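Side-chain contact in fatty acid/retinol binding protein protein 7, isoform A, confirmed BY transcript evidence (Caenorhabditis elegans, PDB 2W9Y), which probably binds fatty acids such as oleic acid, and retinoids, as a small, mainly helical member of the nematode fatty-acid and retinol-binding family: residues 95-98 and 99-103. Residues are numbered along the deposited sequence; the frame is centred on the assembly and turned at random. Where two conformers were deposited one is given.
Sequences VTTT and LCSLT
Leu99, Cys100, Ser101 and Leu102 each give their backbone N-H to the carbonyl four residues back, so 95-98 and 99-103 are successive turns of one regular alpha helix; the Cys100 N to Thr96 O bond is 2.9 Å long, and the shortest of the four, Leu102 N to Thr98 O, is 2.8 Å. Ser101 adds a second approach to this pattern. Its OG stands beside its own backbone N, anti to the carbonyl carbon (chi1 -67°), which turns the hydroxyl back along the helix until OG lies 3.0 Å from Thr97 O, the oxygen that already takes the Ser101 N-H at 2.9 Å; where the hydroxyl proton points is not settled. The methyl of Thr97 passes the same hydroxyl loosely, CG2 to OG 4.3 Å. Two residues on, Thr103 has the same kind of rotamer, and here the side-chain bond is clear: OG1 donates to Leu99 O at 2.9 Å, from the opposite face of the carbonyl plane to Thr103 N, so two donors grip one oxygen. Such hydroxyl-to-carbonyl bonds along a helix are a familiar way for serine and threonine to satisfy their polar ends, and helix 82-104 of this all-helical lipid-binding fold uses them repeatedly: Thr96, Thr97 and Thr98 hydrogen-bond in turn to the carbonyls of Ile92, His93 and Met94. Beta carbons also lie against carbonyl oxygens of the preceding turn: Leu102 CB is 3.4 Å from Thr98 O and Leu99 CB 3.5 Å from Val95 O. The Leu99 side chain packs on Gln20 and Ser24 of helix 18-26, where Val95 also touches Gln20. Cys100 and Thr103 meet Phe39 of helix 32-39.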
ATOM      1  N   VAL A  95      -4.444   0.548  -0.550  1.00  9.35           N
ATOM      2  CA  VAL A  95      -3.231  -0.118  -1.031  1.00  9.71           C
ATOM      3  C   VAL A  95      -2.874  -1.383  -0.263  1.00 11.06           C
ATOM      4  O   VAL A  95      -2.495  -2.444  -0.882  1.00  9.79           O
ATOM      5  CB  VAL A  95      -2.047   0.892  -0.972  1.00 10.84           C
ATOM      6  CG1 VAL A  95      -0.780   0.222  -1.380  1.00 10.52           C
ATOM      7  CG2 VAL A  95      -2.326   2.090  -1.924  1.00  8.82           C
ATOM      8  N   THR A  96      -3.041  -1.324   1.053  0.50 10.56           N
ATOM      9  CA  THR A  96      -2.705  -2.460   1.926  0.50 10.83           C
ATOM     10  C   THR A  96      -3.610  -3.624   1.599  0.50 11.58           C
ATOM     11  O   THR A  96      -3.129  -4.724   1.310  0.50 11.96           O
ATOM     12  CB  THR A  96      -2.898  -2.114   3.395  0.50 10.35           C
ATOM     13  OG1 THR A  96      -2.005  -1.059   3.772  0.50 10.53           O
ATOM     14  CG2 THR A  96      -2.651  -3.332   4.266  0.50 10.23           C
ATOM     15  N   THR A  97      -4.919  -3.364   1.612  1.00 11.96           N
ATOM     16  CA  THR A  97      -5.964  -4.391   1.294  1.00 13.06           C
ATOM     17  C   THR A  97      -5.672  -5.042  -0.067  1.00 13.03           C
ATOM     18  O   THR A  97      -5.699  -6.275  -0.224  1.00 12.25           O
ATOM     19  CB  THR A  97      -7.353  -3.744   1.177  1.00 12.83           C
ATOM     20  OG1 THR A  97      -7.725  -3.245   2.448  1.00 17.82           O
ATOM     21  CG2 THR A  97      -8.395  -4.775   0.815  1.00 16.84           C
ATOM     22  N   THR A  98      -5.373  -4.221  -1.068  1.00 10.88           N
ATOM     23  CA  THR A  98      -5.039  -4.753  -2.362  1.00 12.91           C
ATOM     24  C   THR A  98      -3.870  -5.688  -2.381  1.00 13.27           C
ATOM     25  O   THR A  98      -3.929  -6.769  -3.007  1.00 13.83           O
ATOM     26  CB  THR A  98      -4.716  -3.576  -3.336  1.00 12.71           C
ATOM     27  OG1 THR A  98      -5.874  -2.748  -3.441  1.00 15.28           O
ATOM     28  CG2 THR A  98      -4.384  -4.070  -4.713  1.00 14.14           C
ATOM     29  N   LEU A  99      -2.775  -5.260  -1.769  1.00 13.24           N
ATOM     30  CA  LEU A  99      -1.565  -6.042  -1.780  1.00 14.99           C
ATOM     31  C   LEU A  99      -1.778  -7.343  -1.039  1.00 14.82           C
ATOM     32  O   LEU A  99      -1.304  -8.405  -1.481  1.00 12.65           O
ATOM     33  CB  LEU A  99      -0.420  -5.274  -1.145  1.00 15.32           C
ATOM     34  CG  LEU A  99       1.035  -5.684  -1.432  1.00 21.16           C
ATOM     35  CD1 LEU A  99       1.303  -6.027  -2.921  1.00 20.96           C
ATOM     36  CD2 LEU A  99       1.967  -4.526  -0.994  1.00 22.81           C
ATOM     37  N   CYS A 100      -2.555  -7.286   0.036  1.00 15.11           N
ATOM     38  CA  CYS A 100      -2.943  -8.518   0.767  1.00 17.36           C
ATOM     39  C   CYS A 100      -3.761  -9.455  -0.164  1.00 16.39           C
ATOM     40  O   CYS A 100      -3.488 -10.620  -0.283  1.00 15.67           O
ATOM     41  CB  CYS A 100      -3.753  -8.182   2.023  1.00 19.12           C
ATOM     42  SG  CYS A 100      -4.308  -9.650   2.928  1.00 27.81           S
ATOM     43  N   SER A 101      -4.714  -8.911  -0.900  1.00 15.55           N
ATOM     44  CA  SER A 101      -5.586  -9.749  -1.752  1.00 13.69           C
ATOM     45  C   SER A 101      -4.758 -10.356  -2.875  1.00 13.54           C
ATOM     46  O   SER A 101      -4.959 -11.540  -3.225  1.00 14.35           O
ATOM     47  CB  SER A 101      -6.710  -8.876  -2.311  1.00 13.25           C
ATOM     48  OG  SER A 101      -7.545  -8.484  -1.212  1.00 14.17           O
ATOM     49  N   LEU A 102      -3.854  -9.556  -3.445  1.00 13.77           N
ATOM     50  CA  LEU A 102      -3.018  -9.984  -4.526  1.00 15.24           C
ATOM     51  C   LEU A 102      -2.179 -11.155  -4.023  1.00 16.68           C
ATOM     52  O   LEU A 102      -2.031 -12.191  -4.712  1.00 17.30           O
ATOM     53  CB  LEU A 102      -2.168  -8.789  -5.085  1.00 15.27           C
ATOM     54  CG  LEU A 102      -1.328  -9.095  -6.325  1.00 16.27           C
ATOM     55  CD1 LEU A 102      -2.142  -9.615  -7.516  1.00 16.86           C
ATOM     56  CD2 LEU A 102      -0.382  -7.885  -6.681  1.00 16.84           C
ATOM     57  N   THR A 103      -1.679 -11.038  -2.803  1.00 16.63           N
ATOM     58  CA  THR A 103      -0.802 -12.073  -2.248  1.00 17.52           C
ATOM     59  C   THR A 103      -1.573 -13.391  -2.015  1.00 18.08           C
ATOM     60  O   THR A 103      -1.065 -14.471  -2.315  1.00 19.61           O
ATOM     61  CB  THR A 103      -0.165 -11.600  -0.924  1.00 17.33           C
ATOM     62  OG1 THR A 103       0.668 -10.456  -1.205  1.00 19.60           O
ATOM     63  CG2 THR A 103       0.639 -12.771  -0.286  1.00 17.52           C
TER